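PDB 4AIP: Fe-regulated protein B from Neisseria meningitidis, which probably carries iron across the outer membrane as a TonB-dependent transporter. Local coordinates for residues Thr69-Leu74 / Val147-Gly152; Asp262-Val267 / Leu313-Lys318; Ala328-Leu333 / Arg362-Asn367. All coordinates share one frame; numbering follows the deposited sequence.

Contact 1 (Thr69-Leu74 / Val147-Gly152); sequences TNIVTL and VSVQKG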
ATOM      1  N   THR B  69      10.325  -6.299  36.523  1.00 27.88           N
ATOM      2  CA  THR B  69      10.129  -7.323  35.531  1.00 27.66           C
ATOM      3  C   THR B  69       8.653  -7.356  35.216  1.00 28.31           C
ATOM      4  O   THR B  69       7.841  -7.340  36.111  1.00 28.37           O
ATOM      5  CB  THR B  69      10.661  -8.724  36.031  1.00 26.19           C
ATOM      6  OG1 THR B  69      12.092  -8.667  36.187  1.00 23.91           O
ATOM      7  CG2 THR B  69      10.313  -9.848  35.041  1.00 23.50           C
ATOM      8  N   ASN B  70       8.323  -7.444  33.929  1.00 28.53           N
ATOM      9  CA  ASN B  70       6.947  -7.677  33.489  1.00 27.85           C
ATOM     10  C   ASN B  70       6.002  -6.637  34.005  1.00 28.17           C
ATOM     11  O   ASN B  70       4.999  -6.961  34.621  1.00 28.58           O
ATOM     12  CB  ASN B  70       6.450  -9.065  33.929  1.00 26.03           C
ATOM     13  CG  ASN B  70       7.020 -10.182  33.087  1.00 24.40           C
ATOM     14  OD1 ASN B  70       7.841  -9.963  32.217  1.00 22.31           O
ATOM     15  ND2 ASN B  70       6.563 -11.390  33.335  1.00 22.74           N
ATOM     16  N   ILE B  71       6.354  -5.381  33.771  1.00 27.95           N
ATOM     17  CA  ILE B  71       5.501  -4.251  34.127  1.00 27.81           C
ATOM     18  C   ILE B  71       4.193  -4.350  33.375  1.00 28.06           C
ATOM     19  O   ILE B  71       3.134  -4.120  33.920  1.00 29.72           O
ATOM     20  CB  ILE B  71       6.155  -2.930  33.717  1.00 26.01           C
ATOM     21  CG1 ILE B  71       7.206  -2.521  34.715  1.00 23.41           C
ATOM     22  CG2 ILE B  71       5.169  -1.807  33.644  1.00 24.94           C
ATOM     23  CD1 ILE B  71       7.956  -1.349  34.205  1.00 22.99           C
ATOM     24  N   VAL B  72       4.296  -4.704  32.109  1.00 28.10           N
ATOM     25  CA  VAL B  72       3.136  -4.931  31.286  1.00 23.62           C
ATOM     26  C   VAL B  72       3.158  -6.365  30.844  1.00 21.59           C
ATOM     27  O   VAL B  72       4.162  -6.846  30.362  1.00 22.24           O
ATOM     28  CB  VAL B  72       3.166  -4.036  30.043  1.00 23.39           C
ATOM     29  CG1 VAL B  72       1.914  -4.236  29.252  1.00 21.31           C
ATOM     30  CG2 VAL B  72       3.360  -2.564  30.451  1.00 18.30           C
ATOM     31  N   THR B  73       2.043  -7.046  31.027  1.00 19.64           N
ATOM     32  CA  THR B  73       1.914  -8.369  30.511  1.00 17.94           C
ATOM     33  C   THR B  73       0.952  -8.276  29.346  1.00 18.49           C
ATOM     34  O   THR B  73       0.118  -7.359  29.243  1.00 20.94           O
ATOM     35  CB  THR B  73       1.348  -9.418  31.497  1.00 18.72           C
ATOM     36  OG1 THR B  73       0.134  -9.011  32.020  1.00 22.64           O
ATOM     37  CG2 THR B  73       2.028  -9.505  32.612  1.00 12.67           C
ATOM     38  N   LEU B  74       1.077  -9.242  28.452  1.00 16.07           N
ATOM     39  CA  LEU B  74       0.194  -9.331  27.312  1.00 13.92           C
ATOM     40  C   LEU B  74      -1.298  -9.393  27.738  1.00 14.42           C
ATOM     41  O   LEU B  74      -2.161  -8.826  27.084  1.00 14.53           O
ATOM     42  CB  LEU B  74       0.510 -10.595  26.507  1.00 11.05           C
ATOM     43  CG  LEU B  74      -0.299 -10.709  25.219  1.00  9.41           C
ATOM     44  CD1 LEU B  74      -0.012  -9.518  24.305  1.00  5.33           C
ATOM     45  CD2 LEU B  74       0.091 -11.977  24.483  1.00  9.54           C
ATOM     46  N   VAL B 147       6.870  -5.929  28.719  1.00 12.03           N
ATOM     47  CA  VAL B 147       7.764  -4.808  28.942  1.00 11.10           C
ATOM     48  C   VAL B 147       8.254  -4.907  30.373  1.00 13.06           C
ATOM     49  O   VAL B 147       7.476  -5.177  31.296  1.00 13.29           O
ATOM     50  CB  VAL B 147       7.065  -3.463  28.695  1.00 10.67           C
ATOM     51  CG1 VAL B 147       8.044  -2.356  28.753  1.00  7.82           C
ATOM     52  CG2 VAL B 147       6.398  -3.467  27.323  1.00  7.80           C
ATOM     53  N   SER B 148       9.558  -4.708  30.544  1.00 13.35           N
ATOM     54  CA  SER B 148      10.249  -4.677  31.826  1.00 13.79           C
ATOM     55  C   SER B 148      11.179  -3.468  31.788  1.00 15.20           C
ATOM     56  O   SER B 148      11.383  -2.851  30.731  1.00 14.93           O
ATOM     57  CB  SER B 148      11.110  -5.946  31.989  1.00 16.13           C
ATOM     58  OG  SER B 148      10.341  -7.138  32.243  1.00 12.90           O
ATOM     59  N   VAL B 149      11.734  -3.124  32.939  1.00 17.45           N
ATOM     60  CA  VAL B 149      12.592  -1.920  33.080  1.00 18.60           C
ATOM     61  C   VAL B 149      13.756  -2.256  34.017  1.00 20.52           C
ATOM     62  O   VAL B 149      13.635  -3.074  34.934  1.00 21.77           O
ATOM     63  CB  VAL B 149      11.765  -0.662  33.539  1.00 18.18           C
ATOM     64  CG1 VAL B 149      11.337  -0.831  34.942  1.00 14.20           C
ATOM     65  CG2 VAL B 149      12.512   0.631  33.372  1.00 12.89           C
ATOM     66  N   GLN B 150      14.900  -1.686  33.717  1.00 20.60           N
ATOM     67  CA  GLN B 150      16.066  -1.826  34.568  1.00 21.25           C
ATOM     68  C   GLN B 150      16.690  -0.449  34.605  1.00 19.65           C
ATOM     69  O   GLN B 150      16.912   0.184  33.535  1.00 17.20           O
ATOM     70  CB  GLN B 150      17.020  -2.972  34.101  1.00 22.52           C
ATOM     71  CG  GLN B 150      18.224  -2.614  33.197  1.00 29.89           C
ATOM     72  CD  GLN B 150      19.450  -1.884  33.885  1.00 41.38           C
ATOM     73  OE1 GLN B 150      19.532  -1.654  35.107  1.00 26.50           O
ATOM     74  NE2 GLN B 150      20.402  -1.510  33.042  1.00 35.84           N
ATOM     75  N   LYS B 151      16.953   0.022  35.824  1.00 20.53           N
ATOM     76  CA  LYS B 151      17.224   1.449  36.045  1.00 18.81           C
ATOM     77  C   LYS B 151      18.622   1.623  36.536  1.00 20.85           C
ATOM     78  O   LYS B 151      19.102   0.812  37.334  1.00 21.02           O
ATOM     79  CB  LYS B 151      16.245   2.018  37.060  1.00 16.62           C
ATOM     80  CG  LYS B 151      14.796   1.749  36.722  1.00 11.42           C
ATOM     81  CD  LYS B 151      13.838   2.462  37.719  1.00  7.28           C
ATOM     82  CE  LYS B 151      12.607   1.591  37.899  1.00  9.76           C
ATOM     83  NZ  LYS B 151      11.439   2.272  38.486  1.00  9.04           N
ATOM     84  N   GLY B 152      19.295   2.669  36.051  1.00 20.76           N
ATOM     85  CA  GLY B 152      20.705   2.923  36.458  1.00 19.48           C
ATOM     86  C   GLY B 152      21.664   1.878  35.849  1.00 18.98           C
ATOM     87  O   GLY B 152      21.310   1.149  34.874  1.00 18.38           O
TER

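Contact 2 (Asp262-Val267 / Leu313-Lys318); sequences DDHRIV and LAYTGK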
ATOM      1  N   ASP B 262      11.904 -30.656  25.030  1.00 36.80           N
ATOM      2  CA  ASP B 262      11.602 -29.245  25.296  1.00 35.60           C
ATOM      3  C   ASP B 262      12.691 -28.469  25.980  1.00 36.73           C
ATOM      4  O   ASP B 262      12.397 -27.455  26.649  1.00 37.43           O
ATOM      5  CB  ASP B 262      10.302 -29.086  26.094  1.00 31.31           C
ATOM      6  CG  ASP B 262       9.107 -29.544  25.304  1.00 28.70           C
ATOM      7  OD1 ASP B 262       9.277 -29.959  24.116  1.00 25.99           O
ATOM      8  OD2 ASP B 262       7.984 -29.495  25.859  1.00 27.25           O
ATOM      9  N   ASP B 263      13.926 -28.929  25.812  1.00 37.52           N
ATOM     10  CA  ASP B 263      15.049 -28.260  26.406  1.00 38.21           C
ATOM     11  C   ASP B 263      15.831 -27.448  25.370  1.00 36.89           C
ATOM     12  O   ASP B 263      16.780 -26.748  25.679  1.00 37.51           O
ATOM     13  CB  ASP B 263      15.854 -29.253  27.274  1.00 39.76           C
ATOM     14  CG  ASP B 263      15.188 -29.503  28.668  1.00 44.09           C
ATOM     15  OD1 ASP B 263      14.459 -28.614  29.219  1.00 48.70           O
ATOM     16  OD2 ASP B 263      15.386 -30.604  29.224  1.00 47.66           O
ATOM     17  N   HIS B 264      15.377 -27.486  24.133  1.00 35.25           N
ATOM     18  CA  HIS B 264      15.985 -26.709  23.069  1.00 32.70           C
ATOM     19  C   HIS B 264      14.964 -25.920  22.232  1.00 29.57           C
ATOM     20  O   HIS B 264      13.878 -26.432  21.908  1.00 30.17           O
ATOM     21  CB  HIS B 264      16.744 -27.656  22.146  1.00 34.18           C
ATOM     22  CG  HIS B 264      17.944 -28.275  22.783  1.00 37.85           C
ATOM     23  ND1 HIS B 264      17.860 -29.301  23.714  1.00 40.58           N
ATOM     24  CD2 HIS B 264      19.269 -28.004  22.634  1.00 39.23           C
ATOM     25  CE1 HIS B 264      19.080 -29.628  24.109  1.00 40.79           C
ATOM     26  NE2 HIS B 264      19.952 -28.864  23.466  1.00 41.17           N
ATOM     27  N   ARG B 265      15.317 -24.690  21.858  1.00 22.87           N
ATOM     28  CA  ARG B 265      14.464 -23.891  20.999  1.00 18.84           C
ATOM     29  C   ARG B 265      15.215 -22.925  20.064  1.00 18.01           C
ATOM     30  O   ARG B 265      16.073 -22.163  20.539  1.00 16.22           O
ATOM     31  CB  ARG B 265      13.470 -23.117  21.838  1.00 19.29           C
ATOM     32  CG  ARG B 265      12.449 -22.296  20.960  1.00 20.53           C
ATOM     33  CD  ARG B 265      11.381 -21.615  21.803  1.00 19.75           C
ATOM     34  NE  ARG B 265      10.418 -20.843  21.004  1.00 21.47           N
ATOM     35  CZ  ARG B 265       9.435 -21.352  20.243  1.00 21.43           C
ATOM     36  NH1 ARG B 265       9.279 -22.668  20.055  1.00 20.10           N
ATOM     37  NH2 ARG B 265       8.636 -20.520  19.598  1.00 20.13           N
ATOM     38  N   ILE B 266      14.868 -22.930  18.761  1.00 14.84           N
ATOM     39  CA  ILE B 266      15.402 -21.939  17.816  1.00 14.17           C
ATOM     40  C   ILE B 266      14.214 -21.160  17.311  1.00 12.89           C
ATOM     41  O   ILE B 266      13.226 -21.750  16.949  1.00 11.55           O
ATOM     42  CB  ILE B 266      16.169 -22.557  16.643  1.00 14.92           C
ATOM     43  CG1 ILE B 266      17.466 -23.153  17.133  1.00 19.15           C
ATOM     44  CG2 ILE B 266      16.574 -21.521  15.631  1.00 18.24           C
ATOM     45  CD1 ILE B 266      17.698 -24.603  16.699  1.00 21.68           C
ATOM     46  N   VAL B 267      14.332 -19.838  17.258  1.00 12.52           N
ATOM     47  CA  VAL B 267      13.286 -18.987  16.773  1.00 13.86           C
ATOM     48  C   VAL B 267      13.830 -18.021  15.737  1.00 12.12           C
ATOM     49  O   VAL B 267      14.871 -17.386  15.935  1.00 12.06           O
ATOM     50  CB  VAL B 267      12.654 -18.196  17.944  1.00 15.61           C
ATOM     51  CG1 VAL B 267      11.563 -17.293  17.424  1.00 17.75           C
ATOM     52  CG2 VAL B 267      12.045 -19.156  18.917  1.00 18.42           C
ATOM     53  N   LEU B 313      17.781 -14.101  15.071  1.00  9.76           N
ATOM     54  CA  LEU B 313      17.844 -15.534  15.295  1.00  8.20           C
ATOM     55  C   LEU B 313      18.149 -15.762  16.762  1.00  8.48           C
ATOM     56  O   LEU B 313      19.113 -15.173  17.293  1.00  9.82           O
ATOM     57  CB  LEU B 313      18.945 -16.161  14.486  1.00  7.74           C
ATOM     58  CG  LEU B 313      19.103 -17.693  14.647  1.00  6.74           C
ATOM     59  CD1 LEU B 313      17.905 -18.487  14.145  1.00  7.10           C
ATOM     60  CD2 LEU B 313      20.342 -18.137  13.829  1.00  7.49           C
ATOM     61  N   ALA B 314      17.387 -16.624  17.411  1.00  6.72           N
ATOM     62  CA  ALA B 314      17.530 -16.794  18.812  1.00  7.27           C
ATOM     63  C   ALA B 314      17.522 -18.216  19.118  1.00  9.16           C
ATOM     64  O   ALA B 314      16.679 -18.983  18.585  1.00  9.62           O
ATOM     65  CB  ALA B 314      16.294 -16.117  19.609  1.00  6.77           C
ATOM     66  N   TYR B 315      18.369 -18.588  20.062  1.00 10.50           N
ATOM     67  CA  TYR B 315      18.432 -19.962  20.499  1.00 13.74           C
ATOM     68  C   TYR B 315      18.407 -20.002  22.018  1.00 16.33           C
ATOM     69  O   TYR B 315      19.062 -19.192  22.663  1.00 14.34           O
ATOM     70  CB  TYR B 315      19.721 -20.605  19.998  1.00 12.48           C
ATOM     71  CG  TYR B 315      20.034 -21.907  20.683  1.00 15.81           C
ATOM     72  CD1 TYR B 315      19.241 -23.014  20.475  1.00 14.60           C
ATOM     73  CD2 TYR B 315      21.119 -22.026  21.547  1.00 16.50           C
ATOM     74  CE1 TYR B 315      19.504 -24.214  21.092  1.00 13.86           C
ATOM     75  CE2 TYR B 315      21.419 -23.242  22.141  1.00 17.39           C
ATOM     76  CZ  TYR B 315      20.602 -24.321  21.912  1.00 18.63           C
ATOM     77  OH  TYR B 315      20.862 -25.509  22.554  1.00 20.80           O
ATOM     78  N   THR B 316      17.657 -20.932  22.601  1.00 24.86           N
ATOM     79  CA  THR B 316      17.846 -21.246  24.002  1.00 31.54           C
ATOM     80  C   THR B 316      17.900 -22.766  24.253  1.00 33.24           C
ATOM     81  O   THR B 316      16.997 -23.516  23.856  1.00 33.16           O
ATOM     82  CB  THR B 316      16.820 -20.563  24.943  1.00 33.40           C
ATOM     83  OG1 THR B 316      15.767 -21.478  25.207  1.00 38.44           O
ATOM     84  CG2 THR B 316      16.217 -19.261  24.364  1.00 35.95           C
ATOM     85  N   GLY B 317      18.977 -23.203  24.906  1.00 35.11           N
ATOM     86  CA  GLY B 317      19.107 -24.588  25.364  1.00 36.71           C
ATOM     87  C   GLY B 317      19.218 -24.659  26.878  1.00 37.17           C
ATOM     88  O   GLY B 317      19.789 -23.794  27.508  1.00 36.26           O
ATOM     89  N   LYS B 318      18.660 -25.713  27.440  1.00 38.31           N
ATOM     90  CA  LYS B 318      18.615 -25.946  28.873  1.00 39.50           C
ATOM     91  C   LYS B 318      19.110 -27.357  29.143  1.00 39.27           C
ATOM     92  O   LYS B 318      18.796 -28.245  28.349  1.00 40.08           O
ATOM     93  CB  LYS B 318      17.159 -25.916  29.314  1.00 39.87           C
ATOM     94  CG  LYS B 318      16.735 -24.675  30.018  1.00 43.40           C
ATOM     95  CD  LYS B 318      15.281 -24.737  30.316  1.00 46.93           C
ATOM     96  CE  LYS B 318      14.480 -24.357  29.087  1.00 50.87           C
ATOM     97  NZ  LYS B 318      13.119 -24.050  29.542  1.00 52.59           N
TER

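Contact 3 (Ala328-Leu333 / Arg362-Asn367); sequences ANAYVL and RGANFN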
ATOM      1  N   ALA B 328      21.280 -17.387  23.254  1.00 13.82           N
ATOM      2  CA  ALA B 328      22.027 -16.687  22.264  1.00 12.49           C
ATOM      3  C   ALA B 328      21.032 -16.048  21.313  1.00 10.72           C
ATOM      4  O   ALA B 328      19.861 -16.447  21.284  1.00  9.95           O
ATOM      5  CB  ALA B 328      22.988 -17.633  21.560  1.00 13.76           C
ATOM      6  N   ASN B 329      21.530 -15.114  20.517  1.00  9.18           N
ATOM      7  CA  ASN B 329      20.739 -14.109  19.824  1.00 11.62           C
ATOM      8  C   ASN B 329      21.791 -13.662  18.759  1.00 10.68           C
ATOM      9  O   ASN B 329      22.966 -13.487  19.089  1.00  7.20           O
ATOM     10  CB  ASN B 329      20.473 -12.976  20.864  1.00 14.50           C
ATOM     11  CG  ASN B 329      19.855 -11.776  20.295  1.00 18.10           C
ATOM     12  OD1 ASN B 329      19.064 -11.865  19.411  1.00 25.22           O
ATOM     13  ND2 ASN B 329      20.127 -10.648  20.846  1.00 21.53           N
ATOM     14  N   ALA B 330      21.389 -13.553  17.499  1.00  9.77           N
ATOM     15  CA  ALA B 330      22.193 -12.844  16.483  1.00 10.08           C
ATOM     16  C   ALA B 330      21.161 -12.125  15.670  1.00  9.70           C
ATOM     17  O   ALA B 330      20.131 -12.692  15.337  1.00  9.32           O
ATOM     18  CB  ALA B 330      22.989 -13.816  15.600  1.00 12.93           C
ATOM     19  N   TYR B 331      21.396 -10.871  15.352  1.00  8.86           N
ATOM     20  CA  TYR B 331      20.330 -10.113  14.759  1.00 10.51           C
ATOM     21  C   TYR B 331      20.909  -9.097  13.834  1.00 10.83           C
ATOM     22  O   TYR B 331      22.095  -8.831  13.876  1.00  8.68           O
ATOM     23  CB  TYR B 331      19.554  -9.366  15.861  1.00 13.39           C
ATOM     24  CG  TYR B 331      20.340  -8.347  16.680  1.00 16.51           C
ATOM     25  CD1 TYR B 331      20.446  -7.037  16.260  1.00 19.20           C
ATOM     26  CD2 TYR B 331      20.932  -8.707  17.894  1.00 19.03           C
ATOM     27  CE1 TYR B 331      21.158  -6.091  17.000  1.00 20.51           C
ATOM     28  CE2 TYR B 331      21.611  -7.779  18.651  1.00 20.30           C
ATOM     29  CZ  TYR B 331      21.722  -6.482  18.191  1.00 20.11           C
ATOM     30  OH  TYR B 331      22.379  -5.584  18.946  1.00 21.22           O
ATOM     31  N   VAL B 332      20.040  -8.478  13.047  1.00 12.05           N
ATOM     32  CA  VAL B 332      20.392  -7.284  12.259  1.00 13.69           C
ATOM     33  C   VAL B 332      19.251  -6.285  12.358  1.00 13.09           C
ATOM     34  O   VAL B 332      18.138  -6.605  12.008  1.00 13.14           O
ATOM     35  CB  VAL B 332      20.719  -7.641  10.777  1.00 15.81           C
ATOM     36  CG1 VAL B 332      19.656  -8.506  10.200  1.00 19.60           C
ATOM     37  CG2 VAL B 332      20.891  -6.445   9.913  1.00 18.34           C
ATOM     38  N   LEU B 333      19.550  -5.087  12.864  1.00 14.05           N
ATOM     39  CA  LEU B 333      18.585  -4.075  13.181  1.00 14.10           C
ATOM     40  C   LEU B 333      18.858  -2.967  12.201  1.00 12.82           C
ATOM     41  O   LEU B 333      20.042  -2.575  11.997  1.00 12.30           O
ATOM     42  CB  LEU B 333      18.885  -3.567  14.576  1.00 16.28           C
ATOM     43  CG  LEU B 333      17.837  -3.123  15.569  1.00 19.60           C
ATOM     44  CD1 LEU B 333      18.583  -2.616  16.780  1.00 21.27           C
ATOM     45  CD2 LEU B 333      16.944  -2.049  15.013  1.00 20.78           C
ATOM     46  N   ARG B 362      24.430  -4.793  13.580  1.00 14.47           N
ATOM     47  CA  ARG B 362      24.607  -6.234  13.636  1.00 12.64           C
ATOM     48  C   ARG B 362      25.051  -6.653  14.981  1.00 10.72           C
ATOM     49  O   ARG B 362      26.049  -6.200  15.486  1.00 10.43           O
ATOM     50  CB  ARG B 362      25.644  -6.713  12.652  1.00 14.57           C
ATOM     51  CG  ARG B 362      25.170  -6.638  11.179  1.00 18.91           C
ATOM     52  CD  ARG B 362      26.334  -7.047  10.198  1.00 20.68           C
ATOM     53  NE  ARG B 362      25.972  -7.205   8.778  1.00 21.80           N
ATOM     54  CZ  ARG B 362      24.926  -6.629   8.187  1.00 22.81           C
ATOM     55  NH1 ARG B 362      24.179  -5.985   8.936  1.00 23.14           N
ATOM     56  NH2 ARG B 362      24.561  -6.685   6.931  1.00 21.33           N
ATOM     57  N   GLY B 363      24.357  -7.564  15.591  1.00  8.30           N
ATOM     58  CA  GLY B 363      24.805  -7.919  16.895  1.00  7.84           C
ATOM     59  C   GLY B 363      24.679  -9.375  17.180  1.00  7.69           C
ATOM     60  O   GLY B 363      23.930 -10.104  16.489  1.00  8.31           O
ATOM     61  N   ALA B 364      25.379  -9.804  18.197  1.00  7.32           N
ATOM     62  CA  ALA B 364      25.135 -11.141  18.725  1.00  9.74           C
ATOM     63  C   ALA B 364      25.439 -11.162  20.194  1.00 10.31           C
ATOM     64  O   ALA B 364      26.359 -10.465  20.672  1.00 12.00           O
ATOM     65  CB  ALA B 364      26.074 -12.165  18.016  1.00 12.59           C
ATOM     66  N   ASN B 365      24.733 -12.005  20.911  1.00 10.01           N
ATOM     67  CA  ASN B 365      25.003 -12.163  22.329  1.00 11.78           C
ATOM     68  C   ASN B 365      25.028 -13.611  22.698  1.00 11.75           C
ATOM     69  O   ASN B 365      24.199 -14.360  22.241  1.00 10.74           O
ATOM     70  CB  ASN B 365      23.883 -11.519  23.112  1.00 14.54           C
ATOM     71  CG  ASN B 365      23.778 -10.067  22.827  1.00 17.09           C
ATOM     72  OD1 ASN B 365      24.652  -9.298  23.220  1.00 19.56           O
ATOM     73  ND2 ASN B 365      22.734  -9.673  22.114  1.00 19.18           N
ATOM     74  N   PHE B 366      25.972 -14.025  23.530  1.00 11.56           N
ATOM     75  CA  PHE B 366      25.913 -15.361  24.063  1.00 11.76           C
ATOM     76  C   PHE B 366      25.964 -15.355  25.558  1.00 11.38           C
ATOM     77  O   PHE B 366      26.788 -14.687  26.165  1.00 10.33           O
ATOM     78  CB  PHE B 366      27.155 -16.117  23.605  1.00 15.13           C
ATOM     79  CG  PHE B 366      27.059 -16.604  22.221  1.00 18.44           C
ATOM     80  CD1 PHE B 366      27.293 -15.758  21.134  1.00 20.88           C
ATOM     81  CD2 PHE B 366      26.728 -17.932  21.999  1.00 20.73           C
ATOM     82  CE1 PHE B 366      27.204 -16.268  19.798  1.00 22.18           C
ATOM     83  CE2 PHE B 366      26.608 -18.449  20.699  1.00 21.71           C
ATOM     84  CZ  PHE B 366      26.853 -17.621  19.588  1.00 21.41           C
ATOM     85  N   ASN B 367      25.205 -16.236  26.158  1.00 12.51           N
ATOM     86  CA  ASN B 367      25.040 -16.163  27.570  1.00 14.13           C
ATOM     87  C   ASN B 367      24.892 -17.543  28.120  1.00 14.20           C
ATOM     88  O   ASN B 367      24.011 -18.258  27.665  1.00 13.49           O
ATOM     89  CB  ASN B 367      23.720 -15.471  27.777  1.00 16.60           C
ATOM     90  CG  ASN B 367      23.672 -14.836  29.040  1.00 22.49           C
ATOM     91  OD1 ASN B 367      24.234 -13.755  29.163  1.00 25.30           O
ATOM     92  ND2 ASN B 367      23.096 -15.502  30.060  1.00 25.11           N
TER

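Contact 1 (Thr69-Leu74 / Val147-Gly152)
Ile71 sends its CD1 obliquely across to the CG1 branch of Val149, and the two methyls meet at 3.5 Å. With CG1 anti to its own carbonyl carbon (chi1 -79°) and the chain then extended to CD1, the isoleucine reaches along the neighbouring strand, a span well suited to its long branch. Next to it, Val72 and Val147 lie side by side and point the same way, CB to CB 4.2 Å apart; their compact branched side chains pack against Leu88 and Met85 of helix 85-88. Two residues of one strand, Ile71 and Val72, stand opposite the single Val147, the pattern of a classic beta bulge: Val147 O receives the backbone N of Ile71 at 2.7 Å and that of Val72 at 3.3 Å, both bonds weak, while Val147 N returns a bond to Val72 O. The bulge sits where strand 67-73, outermost in the four-stranded mixed sheet of the plug domain, turns a corner beside strand 144-151. Just before it, Asn70 adopts a left-handed backbone conformation (phi 57°), which asparagine tolerates better than most residues. Its N-H goes to a side chain: Ser148 OG accepts Asn70 N at 2.6 Å in an almost straight bond (173°). Serine is apt here, since a short hydroxyl can stand in for a strand carbonyl. The same OG lies 3.3 Å from Thr69 CA and 3.9 Å from Thr69 CG2, whereas Thr69 OG1 is engaged by Asp61. Val149 also rests against Leu109 of strand 107-109.

Contact 2 (Asp262-Val267 / Leu313-Lys318)
Tyr315 and His264 run side by side on one face of the strand pair, the phenol OH coming within 3.0 Å of His264 CD2, which lies at the edge of the tyrosine ring and in its plane. Tyr315 carries CG anti to its backbone N (chi1 166°), and this leans the ring over Gly317 of its own strand and toward His264 across the pair; the backbone N of Gly317 lies 3.5 Å over one face of the ring, toward the rim. Glycine, having no side chain, leaves room for the phenol there. His264 also meets the ring of Phe259. Further along, Ile266 touches its partner Tyr315 and, diagonally, Leu313: CG1 approaches Tyr315 CD1 at 3.8 Å and CG2 meets Leu313 CD1 at 3.6 Å, each crossing at a slant. These residues belong to antiparallel strands 264-276 and 302-318 of the transmembrane beta-barrel, and their face is probably the outer one, where apolar and aromatic groups suit lipid. Arg265, Val267, Ala314 and Thr316 occupy the other face. Arg265 is extended from CG to NE and leads away from strand 302-318, giving its guanidinium to a salt bridge with Asp213 and a hydrogen bond with Thr258. Two hydrogen bonds join Arg265 to Thr316, and two more join Val267 to Ala314. Just before the strand begins, Asp263 O accepts Lys318 N at 2.8 Å. The two side chains cross at about a right angle, Asp263 OD1 lying 3.8 Å from Lys318 CB; the lysine bends at chi3 (-81°), and its NZ stays 4.8 Å from Asp263 OD1, too far for a salt bridge, though the opposite charges may attract weakly.

Contact 3 (Ala328-Leu333 / Arg362-Asn367)
Gly363 O is held by two donors from strand 325-339: Tyr331 N gives it a hydrogen bond of 2.9 Å, and Ala330 CA adds a CA-H...O contact at 3.2 Å. Gly363 N replies to Tyr331 O in a nearly straight bond (167°), closing the ring of a hydrogen-bonded pair. The tyrosine then folds over its partner. Its CG stands between the backbone N and the carbonyl carbon (chi1 62°), which carries the ring across to strand 355-371 and lays one face on Gly363, whose CA sits 3.8 Å from the ring centroid in a CH-pi contact. Only a residue without a side chain fits beneath the ring, and the aromatic in turn shields the bare glycine backbone, an arrangement known as aromatic rescue of glycine. Both strands belong to the antiparallel wall of the TonB-dependent barrel. Tyr331, Asn329 and Asn365 share the face that meets the plug: Tyr331 touches Ala124, and Asn365 touches Asn123. Polar side chains suit this interior. The Asn329 and Asn365 side chains lie side by side with their amide planes 23° apart, and Asn365 OD1 is bonded to Asn383. Backbone bonds also join this pair, from Asn365 N to Asn329 O and, weakly, from Asn329 N to Asn365 O. On the other face, Ala328 CB lies over the Phe366 ring, 4.1 Å from its centroid, a second CH-pi contact that a small methyl can make closely. Ala330 and Ala364 bring their CB atoms to 4.3 Å, two small methyls facing each other across the non-hydrogen-bonded pair. At the Val332-Arg362 end, Val332 CG2 packs 3.5 Å from Arg362 NH1, running alongside the extended arginine; this contact helps to bury that nitrogen, which has no polar partner in the model.

From the N terminus, contact 1 comes first: it closes a 72-residue loop inside the plug, bringing strand 67-73 onto strand 144-151. The chain then enters the barrel, where contact 2 spans 45 residues to join strands 264-276 and 302-318. Contact 3 follows, closing 28 residues between strands 325-339 and 355-371. The three are in series, neither nesting nor crossing. Contacts 2 and 3 adjoin in the barrel wall, because consecutive strands 302-318 and 325-339 are neighbours, with probable backbone bonds from Leu313 N to Ala330 O and Tyr315 N to Ala328 O. Contact 1 touches neither; its nearest atoms are about 13 Å from those of each.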